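Local atomic coordinates of putative sensory box/GGDEF family protein (Vibrio parahaemolyticus, PDB entry 3LID), a protein that probably makes the second messenger cyclic di-GMP from GTP through its GGDEF domain, this chain being the extracellular PDC-fold sensor domain. Residues Ala16-His21 against Pro185-His190; Asp126-Ser131 against Ile154-Ser159; Phe189-Val194 against Leu263-Ser268. All blocks are in the same frame, centred on the assembly; numbering follows the deposited sequence.

The long N-terminal helix 9-45 supplies the first partner: near its start, contact 1 joins 16-21 to 185-190 and closes a loop of more than 160 residues. Contact 2 falls wholly within that loop, closing a short one between 126-131 and 154-159 in the seven-stranded sheet, the centres of contacts 1 and 2 lying about 39 Å apart. Contact 3 opens on 189-194, where contact 1 ends, follows contact 2 in series and closes at 263-268. Contact 1 lays the helix against the second sheet, contact 3 pairs two neighbouring strands within it, sharing Phe189 and His190 with contact 1, and contact 2 belongs to the first sheet, on the opposite side of the chain's centre.

Contact 1. Residues Ala16-His21 against Pro185-His190; sequences AKEALH and PVRDFH
Glu18 OE2 is gripped by two partners: water 1 donates to it at 2.7 Å, and Arg275 makes a salt bridge with it. The same water accepts from Arg187 NH1 at 3.0 Å, lying in the guanidinium plane at its edge. Acid and arginine thus meet through water, with Glu18 OE2 and Arg187 NH1 still 4.8 Å apart. Arginine suits this place because its chain, extended from CG to NE, spans the gap to the helix. There chi4 (-87°) turns the flat head so that one face lies against Glu18 O and the methylene of His21, whose CB stands 3.3 Å from Arg187 NH2. Beneath this polar layer Phe189 comes right up to the helix backbone, its CE2 3.5 Å from Ala19 CA. Alanine is small enough to allow that, and its CB makes an off-centre CH-pi contact 4.2 Å from the Phe189 ring centroid. Glu18 CB lies at the ring's edge, in plane. Asp188, in the left-handed region, and Phe189 both face Ser184 in a G1 beta bulge, from which the Phe189 ring projects between helix 9-45 and Ile265 and Leu267 of strand 260-268.

Contact 2. Residues Asp126-Ser131 against Ile154-Ser159; sequences DNEQIS and ILMPIS
A type II turn from Asp126 to Gln129 brings the chain alongside strand 154-159, and beyond it Ser131 and Leu155 form an antiparallel hydrogen-bonded pair whose N-H groups both point almost straight at the opposing oxygens. Glu128 takes the turn position with positive phi, and its N reaches Pro157 O at 2.8 Å from above the carbonyl plane. Its CB leads away from the strand, but a bend at chi2 (68°) swings the carboxylate back to clasp Ser159 with both oxygens: Ser159 N gives to Glu128 OE1 at 2.8 Å and Ser159 OG to Glu128 OE2 at 2.6 Å, each on a syn lone pair. A carboxylate is well matched to this paired N-H and hydroxyl. Here the turn joins helix 117-124 to strand 131-140 of the seven-stranded antiparallel sheet, the core of one of the PAS-like subdomains of the PDC fold. Where regular pairing would need an N-H opposite Gln129 O, Pro157 offers CD, 3.2 Å from that oxygen, so the pairing lapses. Gln129 OE1 in turn accepts from Asp126 N, bracing the turn. The unbranched, extended Met156 crosses Ile130 obliquely, its SD 3.6 Å from Ile130 CG1, and carries CE to 3.7 Å from Glu128 O. The beta-branched Ile130 also sets CG2 3.7 Å from Ile154 CG2, while Ser131 OG bonds to Tyr121 and Asn127 OD1 to Arg164.

Contact 3. Residues Phe189-Val194 against Leu263-Ser268; sequences FHIELV and LIIDLS
Glu192 leaves its strand with CG anti to the carbonyl carbon (chi1 -72°), and its CB passes 3.9 Å from Ile264 O. From CG the chain runs extended (chi2 172°) to a buried carboxylate whose two oxygens have separate tasks. Glu192 OE1 touches Asp266 CB at 3.7 Å and takes a hydrogen bond from water 3 at 2.6 Å; water 2, 2.9 Å from it, can also donate, though it has more acceptors in reach than protons, and itself accepts from Asp266 N. OE2 turns to Arg208 in a salt bridge and to Ser203 in a hydrogen bond. Water 3 donates to Asp266 OD2 as well, at 2.7 Å, and so spans two like charges, Glu192 OE1 and Asp266 OD2, that lie 4.4 Å apart. Their closeness would tend to raise one pKa, an effect that Arg208 should offset; Tyr226 also bonds to Asp266 OD2. The backbones beneath are joined by reciprocal bonds of Glu192 and Ile264, with Glu192 N 2.8 Å from Ile264 O. Beside Glu192, Val194 CG2 packs on Ile264 CG1. On the other face the side chains of both segments are apolar, as suits the surface packed on helix 9-45. Leu193 and Leu263 lie side by side, and Ile191 crosses obliquely between Leu263 and Ile265, CG2 toward the former and CG1 toward the latter. Phe189 meets Ile265 at about a right angle: Ile265 CD1 sits over one ring face, and Ile265 CG2 lies 3.6 Å from Phe189 CD1. Leu267 CD1 lies at the ring's edge, near its plane. With Ser268 the strand ends, as its side chain N-caps helix 269-274. Antiparallel strands with a long N-terminal helix laid along one face are characteristic of PAS-like subdomains in PDC-fold sensors.

Contact 1. Residues Ala16-His21 against Pro185-His190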
# COMPACT_ATOMS: atom_id res chain seq x y z
N ALA A 16 16.79 -20.46 1.39
CA ALA A 16 15.45 -20.41 0.85
C ALA A 16 14.45 -20.74 1.95
O ALA A 16 13.32 -20.12 2.02
CB ALA A 16 15.32 -21.37 -0.34
N LYS A 17 14.81 -21.69 2.84
CA LYS A 17 13.92 -22.02 3.96
C LYS A 17 13.76 -20.78 4.90
O LYS A 17 12.63 -20.47 5.37
CB LYS A 17 14.48 -23.23 4.75
CG LYS A 17 14.43 -24.55 3.96
CD LYS A 17 14.05 -25.72 4.89
CE LYS A 17 13.95 -27.03 4.14
NZ LYS A 17 15.30 -27.66 4.16
N GLU A 18 14.86 -20.07 5.18
CA GLU A 18 14.75 -18.90 6.07
C GLU A 18 13.85 -17.82 5.40
O GLU A 18 13.03 -17.17 6.03
CB GLU A 18 16.07 -18.23 6.26
CG GLU A 18 17.08 -19.16 6.93
CD GLU A 18 18.51 -18.64 6.81
OE1 GLU A 18 19.43 -19.47 6.60
OE2 GLU A 18 18.72 -17.42 6.93
N ALA A 19 14.07 -17.64 4.12
CA ALA A 19 13.28 -16.61 3.40
C ALA A 19 11.84 -16.99 3.36
O ALA A 19 10.93 -16.10 3.40
CB ALA A 19 13.88 -16.45 1.97
N LEU A 20 11.55 -18.28 3.26
CA LEU A 20 10.14 -18.68 3.32
C LEU A 20 9.54 -18.32 4.69
O LEU A 20 8.32 -17.95 4.78
CB LEU A 20 9.93 -20.14 2.91
CG LEU A 20 10.11 -20.36 1.39
CD1 LEU A 20 10.14 -21.92 1.19
CD2 LEU A 20 8.89 -19.84 0.67
N HIS A 21 10.31 -18.53 5.77
CA HIS A 21 9.77 -18.11 7.08
C HIS A 21 9.51 -16.61 7.07
O HIS A 21 8.52 -16.14 7.64
CB HIS A 21 10.73 -18.46 8.24
CG HIS A 21 10.85 -19.93 8.45
ND1 HIS A 21 9.74 -20.73 8.61
CD2 HIS A 21 11.92 -20.76 8.49
CE1 HIS A 21 10.12 -21.99 8.75
NE2 HIS A 21 11.44 -22.03 8.68
N PRO A 185 15.43 -6.85 10.17
CA PRO A 185 16.81 -6.69 10.58
C PRO A 185 17.33 -8.04 11.10
O PRO A 185 18.50 -8.35 10.91
CB PRO A 185 16.74 -5.63 11.69
CG PRO A 185 15.29 -5.77 12.31
CD PRO A 185 14.43 -6.22 11.07
N VAL A 186 16.47 -8.86 11.70
CA VAL A 186 16.97 -10.08 12.28
C VAL A 186 17.42 -11.06 11.20
O VAL A 186 18.54 -11.60 11.29
CB VAL A 186 16.02 -10.70 13.28
CG1 VAL A 186 16.73 -11.86 13.93
CG2 VAL A 186 15.66 -9.66 14.39
N ARG A 187 16.60 -11.28 10.17
CA ARG A 187 17.02 -12.17 9.07
C ARG A 187 17.77 -11.48 7.94
O ARG A 187 18.26 -12.16 7.07
CB ARG A 187 15.85 -12.99 8.50
CG ARG A 187 15.16 -13.86 9.51
CD ARG A 187 14.12 -14.75 8.77
NE ARG A 187 13.24 -15.60 9.59
CZ ARG A 187 13.60 -16.81 9.98
NH1 ARG A 187 14.83 -17.28 9.70
NH2 ARG A 187 12.79 -17.56 10.68
N ASP A 188 17.84 -10.15 7.97
CA ASP A 188 18.50 -9.33 6.94
C ASP A 188 17.97 -9.70 5.58
O ASP A 188 18.73 -10.01 4.67
CB ASP A 188 20.04 -9.46 7.02
CG ASP A 188 20.76 -8.56 6.02
OD1 ASP A 188 20.32 -7.40 5.87
OD2 ASP A 188 21.77 -8.98 5.39
N PHE A 189 16.65 -9.63 5.40
CA PHE A 189 16.11 -9.80 4.10
C PHE A 189 15.29 -8.52 3.68
O PHE A 189 14.61 -7.95 4.53
CB PHE A 189 15.08 -10.92 4.12
CG PHE A 189 15.65 -12.30 4.10
CD1 PHE A 189 16.61 -12.67 3.16
CD2 PHE A 189 15.17 -13.24 5.01
CE1 PHE A 189 17.07 -14.03 3.13
CE2 PHE A 189 15.66 -14.59 4.99
CZ PHE A 189 16.56 -14.97 4.04
N HIS A 190 15.35 -8.20 2.40
CA HIS A 190 14.46 -7.16 1.80
C HIS A 190 13.33 -7.81 1.04
O HIS A 190 13.56 -8.62 0.15
CB HIS A 190 15.25 -6.28 0.89
CG HIS A 190 16.25 -5.41 1.60
ND1 HIS A 190 15.93 -4.15 2.09
CD2 HIS A 190 17.56 -5.61 1.91
CE1 HIS A 190 17.02 -3.61 2.66
NE2 HIS A 190 18.01 -4.49 2.57
O HOH W 1 17.34 -15.96 8.74

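Contact 2. Residues Asp126-Ser131 against Ile154-Ser159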
# COMPACT_ATOMS: atom_id res chain seq x y z
N ASP A 126 -22.63 0.59 -3.11
CA ASP A 126 -23.85 0.90 -2.35
C ASP A 126 -23.57 1.87 -1.23
O ASP A 126 -22.44 2.02 -0.81
CB ASP A 126 -24.43 -0.38 -1.73
CG ASP A 126 -24.95 -1.34 -2.79
OD1 ASP A 126 -25.32 -0.94 -3.90
OD2 ASP A 126 -24.98 -2.53 -2.50
N ASN A 127 -24.61 2.52 -0.70
CA ASN A 127 -24.42 3.35 0.50
C ASN A 127 -23.84 2.53 1.64
O ASN A 127 -24.33 1.45 1.90
CB ASN A 127 -25.75 4.01 0.98
CG ASN A 127 -26.31 5.03 -0.01
OD1 ASN A 127 -25.58 5.58 -0.81
ND2 ASN A 127 -27.62 5.36 0.12
N GLU A 128 -22.76 3.03 2.25
CA GLU A 128 -22.13 2.53 3.44
C GLU A 128 -21.31 1.28 3.12
O GLU A 128 -20.77 0.66 4.01
CB GLU A 128 -23.15 2.31 4.57
CG GLU A 128 -23.30 3.52 5.49
CD GLU A 128 -23.93 4.74 4.84
OE1 GLU A 128 -23.44 5.85 5.07
OE2 GLU A 128 -24.90 4.55 4.10
N GLN A 129 -21.24 0.93 1.84
CA GLN A 129 -20.39 -0.20 1.44
C GLN A 129 -18.94 0.22 1.38
O GLN A 129 -18.61 1.19 0.68
CB GLN A 129 -20.80 -0.68 0.03
CG GLN A 129 -19.90 -1.86 -0.46
CD GLN A 129 -20.20 -2.32 -1.85
OE1 GLN A 129 -21.07 -1.81 -2.57
NE2 GLN A 129 -19.42 -3.33 -2.28
N ILE A 130 -18.06 -0.52 2.06
CA ILE A 130 -16.63 -0.18 2.01
C ILE A 130 -15.95 -1.05 0.96
O ILE A 130 -16.08 -2.29 1.00
CB ILE A 130 -16.03 -0.42 3.35
CG1 ILE A 130 -16.83 0.36 4.44
CG2 ILE A 130 -14.56 0.03 3.31
CD1 ILE A 130 -16.28 0.21 5.86
N SER A 131 -15.25 -0.45 -0.00
CA SER A 131 -14.51 -1.26 -0.91
C SER A 131 -13.18 -0.52 -1.12
O SER A 131 -12.81 0.31 -0.31
CB SER A 131 -15.24 -1.43 -2.24
OG SER A 131 -14.57 -2.39 -3.13
N ILE A 154 -9.20 3.41 -0.02
CA ILE A 154 -10.42 2.78 0.56
C ILE A 154 -11.60 3.77 0.23
O ILE A 154 -11.39 5.00 0.38
CB ILE A 154 -10.29 2.70 2.05
CG1 ILE A 154 -8.90 2.09 2.43
CG2 ILE A 154 -11.46 1.90 2.61
CD1 ILE A 154 -8.67 0.66 1.84
N LEU A 155 -12.71 3.23 -0.22
CA LEU A 155 -13.83 4.02 -0.74
C LEU A 155 -15.09 3.61 -0.04
O LEU A 155 -15.33 2.45 0.13
CB LEU A 155 -13.96 3.69 -2.20
CG LEU A 155 -12.67 3.90 -3.01
CD1 LEU A 155 -12.92 3.33 -4.42
CD2 LEU A 155 -12.38 5.49 -3.14
N MET A 156 -15.90 4.61 0.41
CA MET A 156 -17.15 4.28 1.12
C MET A 156 -18.13 5.43 0.85
O MET A 156 -17.94 6.54 1.40
CB MET A 156 -16.82 4.12 2.63
CG MET A 156 -18.03 3.77 3.51
SD MET A 156 -17.55 3.82 5.20
CE MET A 156 -19.19 3.49 5.74
N PRO A 157 -19.21 5.15 0.13
CA PRO A 157 -20.26 6.22 -0.02
C PRO A 157 -20.96 6.38 1.35
O PRO A 157 -21.16 5.38 2.09
CB PRO A 157 -21.25 5.65 -1.03
CG PRO A 157 -20.40 4.48 -1.72
CD PRO A 157 -19.53 3.93 -0.64
N ILE A 158 -21.28 7.64 1.73
CA ILE A 158 -21.79 7.94 3.03
C ILE A 158 -23.20 8.58 2.78
O ILE A 158 -23.31 9.47 1.96
CB ILE A 158 -20.94 8.99 3.79
CG1 ILE A 158 -19.48 8.45 3.99
CG2 ILE A 158 -21.64 9.22 5.22
CD1 ILE A 158 -19.43 7.09 4.72
N SER A 159 -24.19 8.07 3.50
CA SER A 159 -25.57 8.58 3.32
C SER A 159 -26.14 9.09 4.65
O SER A 159 -25.67 8.75 5.77
CB SER A 159 -26.47 7.51 2.72
OG SER A 159 -26.61 6.39 3.60

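Contact 3. Residues Phe189-Val194 against Leu263-Ser268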
# COMPACT_ATOMS: atom_id res chain seq x y z
N PHE A 189 16.65 -9.63 5.40
CA PHE A 189 16.11 -9.80 4.10
C PHE A 189 15.29 -8.52 3.68
O PHE A 189 14.61 -7.95 4.53
CB PHE A 189 15.08 -10.92 4.12
CG PHE A 189 15.65 -12.30 4.10
CD1 PHE A 189 16.61 -12.67 3.16
CD2 PHE A 189 15.17 -13.24 5.01
CE1 PHE A 189 17.07 -14.03 3.13
CE2 PHE A 189 15.66 -14.59 4.99
CZ PHE A 189 16.56 -14.97 4.04
N HIS A 190 15.35 -8.20 2.40
CA HIS A 190 14.46 -7.16 1.80
C HIS A 190 13.33 -7.81 1.04
O HIS A 190 13.56 -8.62 0.15
CB HIS A 190 15.25 -6.28 0.89
CG HIS A 190 16.25 -5.41 1.60
ND1 HIS A 190 15.93 -4.15 2.09
CD2 HIS A 190 17.56 -5.61 1.91
CE1 HIS A 190 17.02 -3.61 2.66
NE2 HIS A 190 18.01 -4.49 2.57
N ILE A 191 12.09 -7.44 1.36
CA ILE A 191 11.02 -8.05 0.60
C ILE A 191 10.60 -7.05 -0.46
O ILE A 191 10.43 -5.88 -0.14
CB ILE A 191 9.85 -8.44 1.51
CG1 ILE A 191 10.31 -9.52 2.48
CG2 ILE A 191 8.51 -8.78 0.67
CD1 ILE A 191 9.27 -10.02 3.37
N GLU A 192 10.49 -7.48 -1.69
CA GLU A 192 10.02 -6.61 -2.77
C GLU A 192 8.54 -6.94 -2.96
O GLU A 192 8.10 -8.08 -2.70
CB GLU A 192 10.79 -6.90 -4.09
CG GLU A 192 12.21 -6.36 -3.99
CD GLU A 192 13.09 -6.78 -5.17
OE1 GLU A 192 13.29 -7.99 -5.32
OE2 GLU A 192 13.55 -5.91 -5.92
N LEU A 193 7.76 -5.96 -3.44
CA LEU A 193 6.38 -6.27 -3.77
C LEU A 193 6.21 -6.15 -5.27
O LEU A 193 6.55 -5.11 -5.87
CB LEU A 193 5.40 -5.18 -3.15
CG LEU A 193 5.52 -5.10 -1.62
CD1 LEU A 193 4.56 -3.91 -1.12
CD2 LEU A 193 5.05 -6.42 -1.03
N VAL A 194 5.67 -7.18 -5.85
CA VAL A 194 5.41 -7.31 -7.28
C VAL A 194 3.98 -7.50 -7.49
O VAL A 194 3.34 -8.42 -6.93
CB VAL A 194 6.23 -8.54 -7.87
CG1 VAL A 194 5.91 -8.69 -9.34
CG2 VAL A 194 7.70 -8.23 -7.70
N LEU A 263 5.03 -11.29 -2.79
CA LEU A 263 6.11 -10.81 -1.95
C LEU A 263 7.33 -11.65 -2.40
O LEU A 263 7.24 -12.87 -2.48
CB LEU A 263 5.84 -11.11 -0.47
CG LEU A 263 4.86 -10.15 0.26
CD1 LEU A 263 3.57 -9.93 -0.51
CD2 LEU A 263 4.56 -10.82 1.64
N ILE A 264 8.42 -10.97 -2.64
CA ILE A 264 9.64 -11.62 -3.25
C ILE A 264 10.84 -11.33 -2.44
O ILE A 264 11.09 -10.18 -2.05
CB ILE A 264 9.84 -11.05 -4.63
CG1 ILE A 264 8.59 -11.27 -5.52
CG2 ILE A 264 11.17 -11.55 -5.32
CD1 ILE A 264 8.25 -12.67 -5.82
N ILE A 265 11.69 -12.37 -2.23
CA ILE A 265 13.00 -12.16 -1.72
C ILE A 265 13.90 -12.70 -2.84
O ILE A 265 13.80 -13.87 -3.17
CB ILE A 265 13.25 -12.91 -0.39
CG1 ILE A 265 12.39 -12.24 0.68
CG2 ILE A 265 14.75 -12.81 0.05
CD1 ILE A 265 12.38 -12.92 2.00
N ASP A 266 14.70 -11.82 -3.42
CA ASP A 266 15.53 -12.12 -4.60
C ASP A 266 16.97 -11.85 -4.18
O ASP A 266 17.33 -10.73 -3.87
CB ASP A 266 15.04 -11.26 -5.81
CG ASP A 266 16.00 -11.26 -6.99
OD1 ASP A 266 17.09 -11.89 -6.91
OD2 ASP A 266 15.66 -10.57 -7.99
N LEU A 267 17.80 -12.90 -4.07
CA LEU A 267 19.20 -12.72 -3.69
C LEU A 267 20.11 -13.30 -4.81
O LEU A 267 19.87 -14.42 -5.33
CB LEU A 267 19.50 -13.55 -2.46
CG LEU A 267 18.75 -13.01 -1.24
CD1 LEU A 267 18.52 -14.15 -0.27
CD2 LEU A 267 19.60 -11.90 -0.68
N SER A 268 21.08 -12.51 -5.23
CA SER A 268 22.05 -13.03 -6.25
C SER A 268 23.07 -13.93 -5.55
O SER A 268 23.16 -13.98 -4.28
CB SER A 268 22.81 -11.85 -6.83
OG SER A 268 23.56 -11.28 -5.76
O HOH W 2 14.11 -9.06 -2.75
O HOH W 3 13.30 -9.24 -7.62